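Local coordinates for KLLA0F20702p (PDB 5Y5A), which is probably the telomerase protein Est1, here without its C-terminal part, and probably acts with Cdc13 in bringing telomerase to telomeres, at residues Phe15-Leu19 with Ala37-Ile41; Leu82-Trp86 with Arg190-Tyr194; His42-Met46 with Gln129-Leu133. One frame throughout, in Å; residues are numbered along the deposited sequence.

Contact 1: Phe15-Leu19 with Ala37-Ile41; sequences FQKQL and AIQMI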
loop_
_atom_site.group_PDB
_atom_site.type_symbol
_atom_site.label_atom_id
_atom_site.label_comp_id
_atom_site.label_asym_id
_atom_site.label_seq_id
_atom_site.Cartn_x
_atom_site.Cartn_y
_atom_site.Cartn_z
ATOM N N PHE A 15 -9.386 26.000 19.660
ATOM C CA PHE A 15 -10.217 24.850 19.990
ATOM C C PHE A 15 -9.423 23.898 20.860
ATOM O O PHE A 15 -9.910 23.413 21.883
ATOM C CB PHE A 15 -10.696 24.128 18.731
ATOM C CG PHE A 15 -11.635 24.935 17.889
ATOM C CD1 PHE A 15 -12.354 25.976 18.439
ATOM C CD2 PHE A 15 -11.797 24.651 16.546
ATOM C CE1 PHE A 15 -13.216 26.721 17.666
ATOM C CE2 PHE A 15 -12.660 25.396 15.769
ATOM C CZ PHE A 15 -13.368 26.429 16.328
ATOM N N GLN A 16 -8.191 23.639 20.432
ATOM C CA GLN A 16 -7.290 22.746 21.144
ATOM C C GLN A 16 -7.095 23.207 22.584
ATOM O O GLN A 16 -7.321 22.441 23.520
ATOM C CB GLN A 16 -5.947 22.663 20.419
ATOM C CG GLN A 16 -4.964 21.674 21.020
ATOM C CD GLN A 16 -3.766 21.439 20.127
ATOM O OE1 GLN A 16 -3.867 21.517 18.904
ATOM N NE2 GLN A 16 -2.619 21.153 20.733
ATOM N N LYS A 17 -6.703 24.468 22.755
ATOM C CA LYS A 17 -6.433 25.017 24.084
ATOM C C LYS A 17 -7.668 24.986 24.977
ATOM O O LYS A 17 -7.565 24.743 26.178
ATOM C CB LYS A 17 -5.897 26.448 23.973
ATOM C CG LYS A 17 -4.598 26.542 23.184
ATOM C CD LYS A 17 -3.929 27.906 23.303
ATOM C CE LYS A 17 -2.611 27.911 22.534
ATOM N NZ LYS A 17 -1.848 29.179 22.688
ATOM N N GLN A 18 -8.833 25.228 24.385
ATOM C CA GLN A 18 -10.094 25.126 25.108
ATOM C C GLN A 18 -10.313 23.718 25.659
ATOM O O GLN A 18 -10.670 23.547 26.825
ATOM C CB GLN A 18 -11.265 25.521 24.205
ATOM C CG GLN A 18 -11.436 27.022 24.028
ATOM C CD GLN A 18 -12.677 27.385 23.230
ATOM O OE1 GLN A 18 -13.274 26.538 22.566
ATOM N NE2 GLN A 18 -13.072 28.653 23.297
ATOM N N LEU A 19 -10.088 22.714 24.817
ATOM C CA LEU A 19 -10.353 21.327 25.187
ATOM C C LEU A 19 -9.316 20.756 26.151
ATOM O O LEU A 19 -9.617 19.848 26.927
ATOM C CB LEU A 19 -10.434 20.457 23.931
ATOM C CG LEU A 19 -11.719 20.643 23.124
ATOM C CD1 LEU A 19 -11.678 19.846 21.836
ATOM C CD2 LEU A 19 -12.931 20.258 23.964
ATOM N N ALA A 37 -18.608 21.491 25.444
ATOM C CA ALA A 37 -17.507 22.128 24.734
ATOM C C ALA A 37 -17.323 21.517 23.350
ATOM O O ALA A 37 -17.123 22.227 22.367
ATOM C CB ALA A 37 -16.225 22.014 25.537
ATOM N N ILE A 38 -17.405 20.211 23.264
ATOM C CA ILE A 38 -17.235 19.555 21.992
ATOM C C ILE A 38 -18.342 19.924 21.052
ATOM O O ILE A 38 -18.120 20.107 19.874
ATOM C CB ILE A 38 -17.145 18.029 22.170
ATOM C CG1 ILE A 38 -16.004 17.698 23.117
ATOM C CG2 ILE A 38 -16.889 17.293 20.867
ATOM C CD1 ILE A 38 -14.664 18.200 22.639
ATOM N N GLN A 39 -19.545 20.005 21.578
ATOM C CA GLN A 39 -20.706 20.330 20.755
ATOM C C GLN A 39 -20.610 21.726 20.158
ATOM O O GLN A 39 -20.998 21.948 19.011
ATOM C CB GLN A 39 -21.988 20.213 21.571
ATOM C CG GLN A 39 -22.475 18.795 21.738
ATOM C CD GLN A 39 -23.642 18.711 22.689
ATOM O OE1 GLN A 39 -23.883 19.629 23.468
ATOM N NE2 GLN A 39 -24.378 17.609 22.629
ATOM N N MET A 40 -20.100 22.666 20.943
ATOM C CA MET A 40 -19.952 24.036 20.479
ATOM C C MET A 40 -18.916 24.119 19.363
ATOM O O MET A 40 -19.130 24.788 18.350
ATOM C CB MET A 40 -19.562 24.953 21.635
ATOM C CG MET A 40 -20.640 25.094 22.693
ATOM S SD MET A 40 -22.173 25.774 22.034
ATOM C CE MET A 40 -21.644 27.431 21.624
ATOM N N ILE A 41 -17.795 23.427 19.550
ATOM C CA ILE A 41 -16.715 23.439 18.572
ATOM C C ILE A 41 -17.140 22.722 17.293
ATOM O O ILE A 41 -16.856 23.188 16.190
ATOM C CB ILE A 41 -15.432 22.797 19.151
ATOM C CG1 ILE A 41 -14.905 23.652 20.311
ATOM C CG2 ILE A 41 -14.367 22.625 18.071
ATOM C CD1 ILE A 41 -13.728 23.059 21.042
#
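Ile41 lies between Phe15 and Leu19, one helical turn apart on the facing helix, and gives a different branch to each. Its CG2 methyl sits over one face of the Phe15 ring, 3.7 Å from the centroid and 18° off the ring normal, a CH-pi contact displaced toward the rim on the side of CG and CD2. The other branch runs on to CD1, because chi2 of Ile41 is extended (175°), and meets Leu19 tip to tip, with Ile41 CD1 3.8 Å from Leu19 CG. A beta-branched residue suits this place, since one side chain can serve two neighbours at once. Leu19 also turns CD2 toward Ala37, 4.1 Å from Ala37 CB; alanine's single methyl meets it without reaching further. At the border, the aliphatic end of Ile41 passes the amide oxygen of Gln18. The two helices run antiparallel, at 170°, their segment axes 10.9 Å apart. Val89 and Ile93 of helix 78-105 also touch Leu19, so the pair packs against a third helix. With no polar bond between the segments, their association rests on shape fit and the hydrophobic effect.

Contact 2: Leu82-Trp86 with Arg190-Tyr194; sequences LDLTW and RCLLY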
loop_
_atom_site.group_PDB
_atom_site.type_symbol
_atom_site.label_atom_id
_atom_site.label_comp_id
_atom_site.label_asym_id
_atom_site.label_seq_id
_atom_site.Cartn_x
_atom_site.Cartn_y
_atom_site.Cartn_z
ATOM N N LEU A 82 -10.899 19.895 7.797
ATOM C CA LEU A 82 -10.968 18.572 8.401
ATOM C C LEU A 82 -9.624 18.133 8.986
ATOM O O LEU A 82 -9.585 17.401 9.974
ATOM C CB LEU A 82 -11.454 17.550 7.372
ATOM C CG LEU A 82 -12.865 17.790 6.834
ATOM C CD1 LEU A 82 -13.146 16.918 5.625
ATOM C CD2 LEU A 82 -13.901 17.541 7.928
ATOM N N ASP A 83 -8.528 18.567 8.366
ATOM C CA ASP A 83 -7.191 18.233 8.860
ATOM C C ASP A 83 -6.900 18.989 10.157
ATOM O O ASP A 83 -6.372 18.422 11.109
ATOM C CB ASP A 83 -6.123 18.539 7.804
ATOM C CG ASP A 83 -6.066 17.490 6.696
ATOM O OD1 ASP A 83 -6.456 16.328 6.935
ATOM O OD2 ASP A 83 -5.619 17.824 5.581
ATOM N N LEU A 84 -7.258 20.268 10.203
ATOM C CA LEU A 84 -7.127 21.035 11.435
ATOM C C LEU A 84 -8.059 20.498 12.524
ATOM O O LEU A 84 -7.800 20.660 13.724
ATOM C CB LEU A 84 -7.420 22.514 11.183
ATOM C CG LEU A 84 -6.376 23.298 10.387
ATOM C CD1 LEU A 84 -6.859 24.714 10.147
ATOM C CD2 LEU A 84 -5.040 23.305 11.111
ATOM N N THR A 85 -9.149 19.868 12.097
ATOM C CA THR A 85 -10.111 19.294 13.025
ATOM C C THR A 85 -9.530 18.064 13.712
ATOM O O THR A 85 -9.611 17.916 14.933
ATOM C CB THR A 85 -11.415 18.914 12.314
ATOM O OG1 THR A 85 -12.053 20.102 11.824
ATOM C CG2 THR A 85 -12.344 18.200 13.281
ATOM N N TRP A 86 -8.938 17.185 12.915
ATOM C CA TRP A 86 -8.278 16.008 13.452
ATOM C C TRP A 86 -7.144 16.398 14.383
ATOM O O TRP A 86 -7.092 15.960 15.527
ATOM C CB TRP A 86 -7.738 15.128 12.327
ATOM C CG TRP A 86 -6.954 13.982 12.853
ATOM C CD1 TRP A 86 -5.603 13.812 12.788
ATOM C CD2 TRP A 86 -7.475 12.847 13.559
ATOM N NE1 TRP A 86 -5.249 12.633 13.402
ATOM C CE2 TRP A 86 -6.376 12.024 13.881
ATOM C CE3 TRP A 86 -8.758 12.448 13.943
ATOM C CZ2 TRP A 86 -6.529 10.822 14.569
ATOM C CZ3 TRP A 86 -8.904 11.256 14.627
ATOM C CH2 TRP A 86 -7.798 10.457 14.934
ATOM N N ARG A 190 -10.682 12.645 3.392
ATOM C CA ARG A 190 -10.339 12.975 4.768
ATOM C C ARG A 190 -11.381 12.434 5.739
ATOM O O ARG A 190 -11.033 11.911 6.800
ATOM C CB ARG A 190 -10.185 14.480 4.939
ATOM C CG ARG A 190 -8.966 15.036 4.221
ATOM C CD ARG A 190 -7.694 14.299 4.622
ATOM N NE ARG A 190 -6.524 15.132 4.378
ATOM C CZ ARG A 190 -5.753 15.045 3.300
ATOM N NH1 ARG A 190 -6.006 14.134 2.369
ATOM N NH2 ARG A 190 -4.721 15.863 3.164
ATOM N N CYS A 191 -12.654 12.548 5.369
ATOM C CA CYS A 191 -13.731 12.036 6.210
ATOM C C CYS A 191 -13.572 10.539 6.416
ATOM O O CYS A 191 -13.677 10.041 7.535
ATOM C CB CYS A 191 -15.098 12.332 5.597
ATOM S SG CYS A 191 -15.566 14.061 5.627
ATOM N N LEU A 192 -13.314 9.825 5.329
ATOM C CA LEU A 192 -13.111 8.391 5.406
ATOM C C LEU A 192 -11.841 8.054 6.191
ATOM O O LEU A 192 -11.814 7.081 6.941
ATOM C CB LEU A 192 -13.055 7.793 4.003
ATOM C CG LEU A 192 -14.351 7.936 3.197
ATOM C CD1 LEU A 192 -14.092 7.654 1.729
ATOM C CD2 LEU A 192 -15.444 7.017 3.732
ATOM N N LEU A 193 -10.797 8.865 6.024
ATOM C CA LEU A 193 -9.545 8.659 6.754
ATOM C C LEU A 193 -9.721 8.814 8.264
ATOM O O LEU A 193 -9.234 7.991 9.040
ATOM C CB LEU A 193 -8.462 9.630 6.271
ATOM C CG LEU A 193 -7.117 9.559 7.015
ATOM C CD1 LEU A 193 -6.419 8.212 6.801
ATOM C CD2 LEU A 193 -6.187 10.698 6.612
ATOM N N TYR A 194 -10.413 9.864 8.685
ATOM C CA TYR A 194 -10.488 10.163 10.108
ATOM C C TYR A 194 -11.587 9.366 10.809
ATOM O O TYR A 194 -11.538 9.157 12.020
ATOM C CB TYR A 194 -10.675 11.663 10.320
ATOM C CG TYR A 194 -9.476 12.453 9.852
ATOM C CD1 TYR A 194 -8.187 12.061 10.204
ATOM C CD2 TYR A 194 -9.623 13.574 9.037
ATOM C CE1 TYR A 194 -7.074 12.772 9.765
ATOM C CE2 TYR A 194 -8.518 14.291 8.594
ATOM C CZ TYR A 194 -7.247 13.886 8.961
ATOM O OH TYR A 194 -6.149 14.597 8.530
#
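Tyr194 lies flat against Trp86 while its hydroxyl reaches Asp83, one turn before Trp86 on helix 78-105. Trp86 holds CG anti to its backbone N (chi1 175°), which brings the indole over the face of the phenol in an offset stack: the five-membered ring and the Tyr194 ring have centroids 4.4 Å apart and planes only 11° from parallel. Trp86 CB completes the cover as a CH-pi donor above the centre of the Tyr194 ring, 3.6 Å from the centroid. At the ring's edge the phenol OH gives a hydrogen bond to Asp83 OD1, with carboxylate and ring almost perpendicular; its modelled length of 2.4 Å is very short and doubtful. Tyrosine suits the place because its face can stack while its hydroxyl reaches a polar partner.

Arg190 approaches the same carboxylate side-on. A bend at chi2 takes its chain across the axis of its own helix toward Asp83, so that NE lies 2.8 Å from Asp83 OD1 and NH2 lies 3.2 Å from Asp83 OD2, each oxygen using its syn lone pair. Both acceptors stay near the guanidinium plane. OD1 appears to take both the phenol and NE, and the nearby positive charge would be expected to favour the ionised carboxylate. On the other flank Leu82 supplies the apolar part, its CD1 reaching 3.7 Å to Cys191 SG and also touching Arg190 CB.

The segments run nearly parallel, at 17°, on helices 78-105 and 179-206. Helix 113-144 borders this pair, its Thr137 and Leu138 touching Cys191 and its Leu133 touching Thr85. Helix 7-21 covers the far side of 82-86 through Leu84, and helix 218-230 packs on Leu192.

Contact 3: His42-Met46 with Gln129-Leu133; sequences HSKIM and QIHKL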
loop_
_atom_site.group_PDB
_atom_site.type_symbol
_atom_site.label_atom_id
_atom_site.label_comp_id
_atom_site.label_asym_id
_atom_site.label_seq_id
_atom_site.Cartn_x
_atom_site.Cartn_y
_atom_site.Cartn_z
ATOM N N HIS A 42 -17.832 21.597 17.444
ATOM C CA HIS A 42 -18.380 20.873 16.301
ATOM C C HIS A 42 -19.346 21.750 15.509
ATOM O O HIS A 42 -19.382 21.702 14.280
ATOM C CB HIS A 42 -19.095 19.597 16.755
ATOM C CG HIS A 42 -18.195 18.411 16.887
ATOM N ND1 HIS A 42 -18.674 17.124 17.007
ATOM C CD2 HIS A 42 -16.844 18.312 16.911
ATOM C CE1 HIS A 42 -17.658 16.284 17.103
ATOM N NE2 HIS A 42 -16.537 16.980 17.047
ATOM N N SER A 43 -20.127 22.550 16.227
ATOM C CA SER A 43 -21.120 23.415 15.602
ATOM C C SER A 43 -20.465 24.487 14.739
ATOM O O SER A 43 -20.977 24.833 13.677
ATOM C CB SER A 43 -22.004 24.070 16.664
ATOM O OG SER A 43 -22.819 25.072 16.084
ATOM N N LYS A 44 -19.334 25.010 15.200
ATOM C CA LYS A 44 -18.607 26.027 14.450
ATOM C C LYS A 44 -17.944 25.424 13.225
ATOM O O LYS A 44 -17.942 26.021 12.151
ATOM C CB LYS A 44 -17.554 26.700 15.326
ATOM C CG LYS A 44 -18.119 27.597 16.401
ATOM C CD LYS A 44 -17.018 28.379 17.097
ATOM C CE LYS A 44 -17.596 29.372 18.090
ATOM N NZ LYS A 44 -16.534 30.193 18.729
ATOM N N ILE A 45 -17.381 24.234 13.398
ATOM C CA ILE A 45 -16.666 23.564 12.326
ATOM C C ILE A 45 -17.626 23.173 11.207
ATOM O O ILE A 45 -17.345 23.411 10.028
ATOM C CB ILE A 45 -15.923 22.322 12.847
ATOM C CG1 ILE A 45 -14.818 22.740 13.821
ATOM C CG2 ILE A 45 -15.345 21.508 11.694
ATOM C CD1 ILE A 45 -14.016 21.574 14.368
ATOM N N MET A 46 -18.763 22.588 11.585
ATOM C CA MET A 46 -19.797 22.209 10.627
ATOM C C MET A 46 -20.204 23.418 9.801
ATOM O O MET A 46 -20.543 23.302 8.624
ATOM C CB MET A 46 -21.017 21.615 11.341
ATOM C CG MET A 46 -20.860 20.148 11.737
ATOM S SD MET A 46 -22.193 19.512 12.786
ATOM C CE MET A 46 -21.644 17.829 13.079
ATOM N N GLN A 129 -20.367 11.812 18.457
ATOM C CA GLN A 129 -20.303 13.174 17.934
ATOM C C GLN A 129 -19.156 13.316 16.944
ATOM O O GLN A 129 -19.322 13.874 15.858
ATOM C CB GLN A 129 -20.150 14.183 19.072
ATOM C CG GLN A 129 -21.426 14.387 19.869
ATOM C CD GLN A 129 -22.610 14.689 18.971
ATOM O OE1 GLN A 129 -22.600 15.666 18.219
ATOM N NE2 GLN A 129 -23.630 13.839 19.030
ATOM N N ILE A 130 -17.995 12.804 17.341
ATOM C CA ILE A 130 -16.811 12.803 16.500
ATOM C C ILE A 130 -17.107 12.121 15.180
ATOM O O ILE A 130 -16.791 12.645 14.112
ATOM C CB ILE A 130 -15.635 12.089 17.188
ATOM C CG1 ILE A 130 -15.257 12.821 18.476
ATOM C CG2 ILE A 130 -14.439 11.993 16.243
ATOM C CD1 ILE A 130 -14.164 12.140 19.258
ATOM N N HIS A 131 -17.725 10.951 15.264
ATOM C CA HIS A 131 -18.070 10.200 14.070
ATOM C C HIS A 131 -19.052 10.977 13.204
ATOM O O HIS A 131 -18.971 10.939 11.977
ATOM C CB HIS A 131 -18.662 8.842 14.438
ATOM C CG HIS A 131 -18.959 7.981 13.253
ATOM N ND1 HIS A 131 -20.208 7.921 12.670
ATOM C CD2 HIS A 131 -18.165 7.160 12.526
ATOM C CE1 HIS A 131 -20.170 7.093 11.642
ATOM N NE2 HIS A 131 -18.943 6.616 11.534
ATOM N N LYS A 132 -19.971 11.687 13.850
ATOM C CA LYS A 132 -20.995 12.435 13.132
ATOM C C LYS A 132 -20.412 13.610 12.366
ATOM O O LYS A 132 -20.862 13.906 11.268
ATOM C CB LYS A 132 -22.082 12.931 14.087
ATOM C CG LYS A 132 -23.200 11.927 14.304
ATOM C CD LYS A 132 -24.264 12.456 15.252
ATOM C CE LYS A 132 -25.312 11.388 15.542
ATOM N NZ LYS A 132 -26.333 11.845 16.524
ATOM N N LEU A 133 -19.415 14.277 12.939
ATOM C CA LEU A 133 -18.790 15.416 12.274
ATOM C C LEU A 133 -18.252 15.037 10.890
ATOM O O LEU A 133 -18.390 15.790 9.925
ATOM C CB LEU A 133 -17.664 15.979 13.133
ATOM C CG LEU A 133 -16.974 17.234 12.596
ATOM C CD1 LEU A 133 -17.915 18.419 12.619
ATOM C CD2 LEU A 133 -15.749 17.536 13.416
#
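His42 and Leu133 meet obliquely, the leucine side chain passing over one face of the imidazole. Leu133 CD2 makes a CH-pi contact, 4.0 Å from the ring centroid and 27° off the normal, with His42 CD2 as its closest ring atom. The extended chi1 of Leu133 (-176°) carries its fork toward helix 33-53, and there the two methyls part: CD2 to the histidine and CD1 to Met46 and Ile45. Leucine's fork therefore touches three residues of the facing helix.

Met46 comes in from the next turn, crossing the leucine at a slant, with its CG 3.5 Å from Leu133 CD1. Its thioether chain is extended beyond CG, so CE continues past the leucine and arrives 3.8 Å from Leu133 CA; an unbranched, flexible side chain suits such a reach across to the partner helix. Ile45 meets Leu133 at about a right angle, its CG2 4.1 Å from Leu133 CD1.

The other end of the imidazole points at the backbone of helix 113-144. His42 CE1 lies 3.2 Å from Gln129 O, and the amide nitrogen of Ile130 sits at the ring's edge, near its plane. The polar end of His42 has a different partner: NE2 is hydrogen-bonded to NE2 of His90, on helix 78-105. Histidine fits here by offering a face to leucine and a nitrogen to a third helix.

The segments run in the same direction, 6° from parallel, with axes 11.2 Å apart. Parallel packing of helices 33-53 and 113-144, with helix 78-105 touching both, is consistent with the stacked helical hairpins of TPR-like alpha-solenoids, the clan to which the Est1 family belongs.

Overall arrangement
Contacts 1 and 3 follow one another along helix 33-53, their centres 11 Å apart, and they touch where Phe15 CE2 lies 3.9 Å from Ile45 CG1. Contact 3 is equally far, 11 Å between centres, from contact 2; there Thr85 CG2 packs 3.5 Å from Leu133 CD2. Contacts 1 and 2 are 16 Å apart between centres and do not touch, so contact 3 bridges them. Together the three tie helices 7-21, 33-53, 78-105, 113-144 and 179-206 into one bundle in the N-terminal part of the chain. Its chemistry shifts from mainly apolar in contact 1 to a salt bridge and aromatic stack in contact 2.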